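PDB 3QWU: DNA ligase from Aquifex aeolicus, which probably joins nucleic acid ends in an ATP-dependent reaction through a nucleotidyltransferase domain, and here binds adenosine and calcium. Local coordinates for residues G53-G58 with Q165-Q170; D93-L98 with I116-L121. All coordinates share one frame; numbering follows the deposited sequence.

In the fold
From the N terminus the chain first forms a small antiparallel sheet, and the loop after strand 50-51 supplies residues 53-58. It then runs through strands 75-80 and 84-91 to strand 94-98, and turns through helix 106-115 into residues 116-121; interaction 2 closes this short excursion. Beyond strands 127-134 and 153-161 the chain returns as residues 165-170, where interaction 1 closes a much longer loop with the shorter one wholly within it. Interaction 1 ties the loop between strands 50-51 and 58-60 to the loop after strand 153-161, beside the adenosine. Interaction 2 fastens strand 94-98, at the other edge of the antiparallel sheet that ends in strand 153-161, to the start of helix 119-123. Their centres lie about 20 Å apart.

Interaction 1 (G53-G58 with Q165-Q170); sequences GYPHIG and QGFLSQ. With ADN (adenosine), chain C.
Aromatic contact leads here: the ring of Phe-167 leans against that of Tyr-54, with centroids 5.3 Å apart and planes inclined at 51°, an oblique pair. The touching corner is CE1 of Phe-167 against CE2 of Tyr-54, at 3.5 Å, and the two side chains cross at about a right angle. Phe-167 in addition makes a cation-pi contact with Arg-227.

Aliphatic packing comes next. Pro-55 and Phe-167 approach from opposite directions, Pro-55 CD 3.6 Å from Phe-167 CZ, while the same CD also sits over one face of the Tyr-54 ring near its rim.

Tyr-54 carries the contact into the adenosine pocket. With CG anti to the backbone N (chi1 -164°), its ring reaches past Pro-55 toward the nucleoside, and OH comes to 3.5 Å from adenosine C2. That hydroxyl is hydrogen-bonded to Asp-158, which helps orient it, and Phe-157 meets the ring at a steep angle. Ile-57 adds a methyl, CD1, 3.9 Å from adenosine C2.

The chemistry between the segments is apolar throughout: Phe-167 and Pro-55 pack behind Tyr-54, consistent with a second shell that restricts where its ring can lie beside the bound nucleoside.

Interaction 2 (D93-L98 with I116-L121); sequences DNYYAL and IDLRIL
Leu-118 lies against the ring of Tyr-95, and nearly everything in this contact turns on that tyrosine. Its CG is anti to the carbonyl carbon (chi1 -48°), which swings the ring off strand 94-98 toward the turn that starts helix 119-123. Leu-118 comes in over one face: CB stands 4.2 Å from the ring centroid and 21° off the normal, a CH-pi contact displaced toward the rim at CD1 and CE1. The two side chains run past each other in opposite directions, which carries the branch of the leucine back to the root of the tyrosine. There CD1 of Leu-118 is 3.8 Å from CB of Tyr-95; with CD1 anti to CA (chi2 175°), the branch extends to that point. Leu-121 adds a looser touch, its CD1 meeting Tyr-95 CD1 obliquely at 4.2 Å.

At its polar end Tyr-95 OH is hydrogen-bonded to Asp-122, so the ring is held both over its face and at its hydroxyl. Cut back to an alanine, this position is likely to leave a gap beside Leu-118 and Leu-121, and Asp-122 without its hydroxyl partner.

The turn opposite has its own polar tie. Leu-118 is the N-cap residue, and just before it Asp-117 forms an Asx turn: OD1 accepts from Arg-119 N at 3.3 Å, the donor approaching from above the carboxylate plane.

Tyr-95 and Leu-118 both also pack on Leu-112 of helix 106-115, while Leu-118 reaches Ile-129 and Leu-121 reaches Leu-127 of strand 127-134. The contact thus joins the edge strand 94-98 to two successive helices and to an inner strand of the same antiparallel sheet.

Interaction 1 (G53-G58 with Q165-Q170)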
loop_
_atom_site.group_PDB
_atom_site.type_symbol
_atom_site.label_atom_id
_atom_site.label_comp_id
_atom_site.label_asym_id
_atom_site.label_seq_id
_atom_site.Cartn_x
_atom_site.Cartn_y
_atom_site.Cartn_z
ATOM N N GLY A 53 19.059 -12.331 -18.926
ATOM C CA GLY A 53 18.578 -11.308 -18.012
ATOM C C GLY A 53 19.365 -11.315 -16.713
ATOM O O GLY A 53 19.897 -12.337 -16.339
ATOM N N TYR A 54 19.474 -10.156 -16.060
ATOM C CA TYR A 54 20.177 -10.080 -14.771
ATOM C C TYR A 54 19.216 -10.639 -13.779
ATOM O O TYR A 54 18.065 -10.249 -13.790
ATOM C CB TYR A 54 20.574 -8.653 -14.377
ATOM C CG TYR A 54 21.600 -8.653 -13.294
ATOM C CD1 TYR A 54 21.247 -8.444 -11.974
ATOM C CD2 TYR A 54 22.906 -8.852 -13.583
ATOM C CE1 TYR A 54 22.198 -8.444 -10.955
ATOM C CE2 TYR A 54 23.872 -8.825 -12.581
ATOM C CZ TYR A 54 23.500 -8.651 -11.273
ATOM O OH TYR A 54 24.452 -8.629 -10.320
ATOM N N PRO A 55 19.652 -11.627 -12.988
ATOM C CA PRO A 55 18.778 -12.370 -12.096
ATOM C C PRO A 55 18.475 -11.598 -10.790
ATOM O O PRO A 55 19.232 -10.704 -10.404
ATOM C CB PRO A 55 19.576 -13.651 -11.838
ATOM C CG PRO A 55 20.971 -13.222 -11.892
ATOM C CD PRO A 55 21.042 -12.094 -12.903
ATOM N N HIS A 56 17.346 -11.926 -10.163
ATOM C CA HIS A 56 16.841 -11.224 -8.984
ATOM C C HIS A 56 17.771 -11.460 -7.799
ATOM O O HIS A 56 18.139 -12.597 -7.527
ATOM C CB HIS A 56 15.398 -11.690 -8.649
ATOM C CG HIS A 56 14.371 -11.295 -9.683
ATOM N ND1 HIS A 56 14.051 -9.975 -9.961
ATOM C CD2 HIS A 56 13.609 -12.048 -10.524
ATOM C CE1 HIS A 56 13.146 -9.930 -10.928
ATOM N NE2 HIS A 56 12.859 -11.172 -11.287
ATOM N N ILE A 57 18.165 -10.399 -7.102
ATOM C CA ILE A 57 18.880 -10.572 -5.825
ATOM C C ILE A 57 17.899 -10.462 -4.644
ATOM O O ILE A 57 17.185 -9.494 -4.512
ATOM C CB ILE A 57 19.976 -9.504 -5.648
ATOM C CG1 ILE A 57 20.786 -9.371 -6.936
ATOM C CG2 ILE A 57 20.803 -9.795 -4.379
ATOM C CD1 ILE A 57 22.060 -8.515 -6.828
ATOM N N GLY A 58 17.865 -11.444 -3.775
ATOM C CA GLY A 58 17.067 -11.341 -2.564
ATOM C C GLY A 58 17.614 -10.333 -1.552
ATOM O O GLY A 58 18.793 -9.933 -1.586
ATOM N N GLN A 165 24.243 -18.324 -18.055
ATOM C CA GLN A 165 23.422 -17.737 -17.008
ATOM C C GLN A 165 24.180 -17.246 -15.800
ATOM O O GLN A 165 23.678 -16.437 -15.060
ATOM C CB GLN A 165 22.387 -18.747 -16.522
ATOM C CG GLN A 165 21.093 -18.660 -17.264
ATOM C CD GLN A 165 20.025 -19.321 -16.481
ATOM O OE1 GLN A 165 19.448 -18.708 -15.581
ATOM N NE2 GLN A 165 19.777 -20.594 -16.766
ATOM N N GLY A 166 25.375 -17.746 -15.567
ATOM C CA GLY A 166 26.057 -17.387 -14.340
ATOM C C GLY A 166 26.910 -16.156 -14.481
ATOM O O GLY A 166 26.694 -15.337 -15.339
ATOM N N PHE A 167 27.893 -16.072 -13.609
ATOM C CA PHE A 167 28.682 -14.919 -13.401
ATOM C C PHE A 167 30.160 -15.306 -13.349
ATOM O O PHE A 167 30.517 -16.331 -12.809
ATOM C CB PHE A 167 28.288 -14.307 -12.055
ATOM C CG PHE A 167 26.924 -13.624 -12.039
ATOM C CD1 PHE A 167 26.632 -12.597 -12.913
ATOM C CD2 PHE A 167 25.992 -13.939 -11.074
ATOM C CE1 PHE A 167 25.428 -11.926 -12.862
ATOM C CE2 PHE A 167 24.756 -13.278 -11.020
ATOM C CZ PHE A 167 24.485 -12.263 -11.938
ATOM N N LEU A 168 31.037 -14.476 -13.886
ATOM C CA LEU A 168 32.439 -14.699 -13.658
ATOM C C LEU A 168 32.683 -14.572 -12.141
ATOM O O LEU A 168 31.991 -13.857 -11.447
ATOM C CB LEU A 168 33.308 -13.743 -14.476
ATOM C CG LEU A 168 33.495 -14.035 -15.981
ATOM C CD1 LEU A 168 32.189 -14.295 -16.804
ATOM C CD2 LEU A 168 34.299 -12.887 -16.626
ATOM N N SER A 169 33.626 -15.331 -11.632
ATOM C CA SER A 169 33.939 -15.327 -10.238
ATOM C C SER A 169 34.457 -13.941 -9.833
ATOM O O SER A 169 34.811 -13.136 -10.691
ATOM C CB SER A 169 35.011 -16.380 -9.966
ATOM O OG SER A 169 36.117 -16.071 -10.802
ATOM N N GLN A 170 34.527 -13.691 -8.529
ATOM C CA GLN A 170 35.096 -12.465 -8.035
ATOM C C GLN A 170 36.517 -12.227 -8.524
ATOM O O GLN A 170 36.831 -11.140 -8.982
ATOM C CB GLN A 170 35.036 -12.375 -6.499
ATOM C CG GLN A 170 35.264 -10.912 -6.013
ATOM C CD GLN A 170 34.005 -10.037 -6.114
ATOM O OE1 GLN A 170 32.912 -10.536 -6.300
ATOM N NE2 GLN A 170 34.162 -8.743 -5.906
HETATM O "O5'" ADN C . 18.633 -6.113 -7.828
HETATM C "C5'" ADN C . 19.714 -5.336 -7.312
HETATM C "C4'" ADN C . 20.071 -4.236 -8.304
HETATM O "O4'" ADN C . 21.035 -3.296 -7.738
HETATM C "C3'" ADN C . 20.731 -4.819 -9.546
HETATM O "O3'" ADN C . 19.833 -5.187 -10.589
HETATM C "C2'" ADN C . 21.717 -3.739 -9.979
HETATM O "O2'" ADN C . 21.198 -2.983 -11.060
HETATM C "C1'" ADN C . 21.933 -2.834 -8.768
HETATM N N9 ADN C . 23.301 -2.872 -8.228
HETATM C C8 ADN C . 23.960 -1.778 -7.780
HETATM N N7 ADN C . 25.201 -2.078 -7.326
HETATM C C5 ADN C . 25.311 -3.424 -7.466
HETATM C C6 ADN C . 26.354 -4.401 -7.138
HETATM N N6 ADN C . 27.509 -3.931 -6.589
HETATM N N1 ADN C . 26.139 -5.715 -7.457
HETATM C C2 ADN C . 24.956 -6.122 -8.002
HETATM N N3 ADN C . 23.934 -5.267 -8.295
HETATM C C4 ADN C . 24.071 -3.943 -8.065
#

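Interaction 2 (D93-L98 with I116-L121)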
loop_
_atom_site.group_PDB
_atom_site.type_symbol
_atom_site.label_atom_id
_atom_site.label_comp_id
_atom_site.label_asym_id
_atom_site.label_seq_id
_atom_site.Cartn_x
_atom_site.Cartn_y
_atom_site.Cartn_z
ATOM N N ASP A 93 30.547 -4.846 -35.253
ATOM C CA ASP A 93 31.533 -3.854 -34.754
ATOM C C ASP A 93 30.842 -2.735 -33.950
ATOM O O ASP A 93 31.297 -1.595 -33.921
ATOM C CB ASP A 93 32.397 -3.262 -35.900
ATOM C CG ASP A 93 33.672 -2.462 -35.361
ATOM O OD1 ASP A 93 34.401 -2.980 -34.466
ATOM O OD2 ASP A 93 33.963 -1.331 -35.867
ATOM N N ASN A 94 29.741 -3.084 -33.296
ATOM C CA ASN A 94 28.950 -2.140 -32.511
ATOM C C ASN A 94 28.825 -2.627 -31.123
ATOM O O ASN A 94 29.039 -3.782 -30.839
ATOM C CB ASN A 94 27.539 -1.980 -33.081
ATOM C CG ASN A 94 27.559 -1.478 -34.493
ATOM O OD1 ASN A 94 28.148 -0.425 -34.782
ATOM N ND2 ASN A 94 26.950 -2.239 -35.396
ATOM N N TYR A 95 28.455 -1.704 -30.259
ATOM C CA TYR A 95 28.287 -1.961 -28.856
ATOM C C TYR A 95 26.899 -1.478 -28.470
ATOM O O TYR A 95 26.443 -0.436 -28.952
ATOM C CB TYR A 95 29.338 -1.187 -28.087
ATOM C CG TYR A 95 30.736 -1.335 -28.637
ATOM C CD1 TYR A 95 31.504 -2.459 -28.352
ATOM C CD2 TYR A 95 31.298 -0.325 -29.425
ATOM C CE1 TYR A 95 32.814 -2.586 -28.847
ATOM C CE2 TYR A 95 32.598 -0.428 -29.927
ATOM C CZ TYR A 95 33.360 -1.564 -29.645
ATOM O OH TYR A 95 34.663 -1.659 -30.158
ATOM N N TYR A 96 26.249 -2.211 -27.566
ATOM C CA TYR A 96 24.877 -1.904 -27.187
ATOM C C TYR A 96 24.690 -2.112 -25.705
ATOM O O TYR A 96 25.441 -2.874 -25.043
ATOM C CB TYR A 96 23.876 -2.761 -27.946
ATOM C CG TYR A 96 24.030 -2.710 -29.450
ATOM C CD1 TYR A 96 23.326 -1.768 -30.233
ATOM C CD2 TYR A 96 24.872 -3.601 -30.104
ATOM C CE1 TYR A 96 23.466 -1.730 -31.614
ATOM C CE2 TYR A 96 25.014 -3.563 -31.488
ATOM C CZ TYR A 96 24.314 -2.630 -32.233
ATOM O OH TYR A 96 24.484 -2.635 -33.593
ATOM N N ALA A 97 23.666 -1.443 -25.196
ATOM C CA ALA A 97 23.379 -1.459 -23.745
ATOM C C ALA A 97 21.924 -1.814 -23.567
ATOM O O ALA A 97 21.065 -1.205 -24.211
ATOM C CB ALA A 97 23.714 -0.070 -23.105
ATOM N N LEU A 98 21.666 -2.819 -22.744
ATOM C CA LEU A 98 20.303 -3.266 -22.457
ATOM C C LEU A 98 19.855 -2.787 -21.078
ATOM O O LEU A 98 20.619 -2.924 -20.117
ATOM C CB LEU A 98 20.195 -4.790 -22.454
ATOM C CG LEU A 98 20.455 -5.573 -23.732
ATOM C CD1 LEU A 98 20.180 -7.043 -23.466
ATOM C CD2 LEU A 98 19.615 -5.088 -24.941
ATOM N N ILE A 116 32.558 4.360 -20.730
ATOM C CA ILE A 116 33.395 3.190 -20.532
ATOM C C ILE A 116 34.131 2.840 -21.820
ATOM O O ILE A 116 33.593 2.928 -22.925
ATOM C CB ILE A 116 32.563 1.995 -20.048
ATOM C CG1 ILE A 116 33.484 0.837 -19.687
ATOM C CG2 ILE A 116 31.526 1.523 -21.114
ATOM C CD1 ILE A 116 32.782 -0.366 -19.134
ATOM N N ASP A 117 35.389 2.476 -21.666
ATOM C CA ASP A 117 36.231 2.024 -22.760
ATOM C C ASP A 117 35.943 0.515 -22.994
ATOM O O ASP A 117 36.064 -0.297 -22.074
ATOM C CB ASP A 117 37.688 2.315 -22.367
ATOM C CG ASP A 117 38.734 1.643 -23.270
ATOM O OD1 ASP A 117 38.454 1.302 -24.466
ATOM O OD2 ASP A 117 39.871 1.459 -22.733
ATOM N N LEU A 118 35.625 0.158 -24.237
ATOM C CA LEU A 118 35.144 -1.159 -24.588
ATOM C C LEU A 118 36.131 -2.037 -25.399
ATOM O O LEU A 118 35.725 -3.030 -26.027
ATOM C CB LEU A 118 33.786 -1.020 -25.282
ATOM C CG LEU A 118 32.667 -0.678 -24.263
ATOM C CD1 LEU A 118 31.324 -0.422 -24.978
ATOM C CD2 LEU A 118 32.493 -1.787 -23.153
ATOM N N ARG A 119 37.419 -1.683 -25.336
ATOM C CA ARG A 119 38.555 -2.574 -25.696
ATOM C C ARG A 119 38.379 -3.977 -25.131
ATOM O O ARG A 119 38.561 -4.961 -25.837
ATOM C CB ARG A 119 39.872 -1.991 -25.130
ATOM C CG ARG A 119 41.169 -2.556 -25.658
ATOM C CD ARG A 119 42.371 -1.706 -25.175
ATOM N NE ARG A 119 43.302 -2.454 -24.303
ATOM C CZ ARG A 119 43.567 -2.198 -23.009
ATOM N NH1 ARG A 119 42.977 -1.187 -22.365
ATOM N NH2 ARG A 119 44.436 -2.970 -22.332
ATOM N N ILE A 120 38.027 -4.063 -23.849
ATOM C CA ILE A 120 37.718 -5.374 -23.210
ATOM C C ILE A 120 36.764 -6.280 -24.030
ATOM O O ILE A 120 36.986 -7.476 -24.160
ATOM C CB ILE A 120 37.189 -5.200 -21.778
ATOM C CG1 ILE A 120 36.885 -6.554 -21.128
ATOM C CG2 ILE A 120 35.915 -4.380 -21.760
ATOM C CD1 ILE A 120 36.438 -6.436 -19.664
ATOM N N LEU A 121 35.736 -5.709 -24.617
ATOM C CA LEU A 121 34.848 -6.484 -25.482
ATOM C C LEU A 121 35.566 -6.812 -26.801
ATOM O O LEU A 121 35.527 -7.959 -27.276
ATOM C CB LEU A 121 33.490 -5.754 -25.734
ATOM C CG LEU A 121 32.612 -5.468 -24.472
ATOM C CD1 LEU A 121 31.297 -4.757 -24.805
ATOM C CD2 LEU A 121 32.328 -6.745 -23.641
#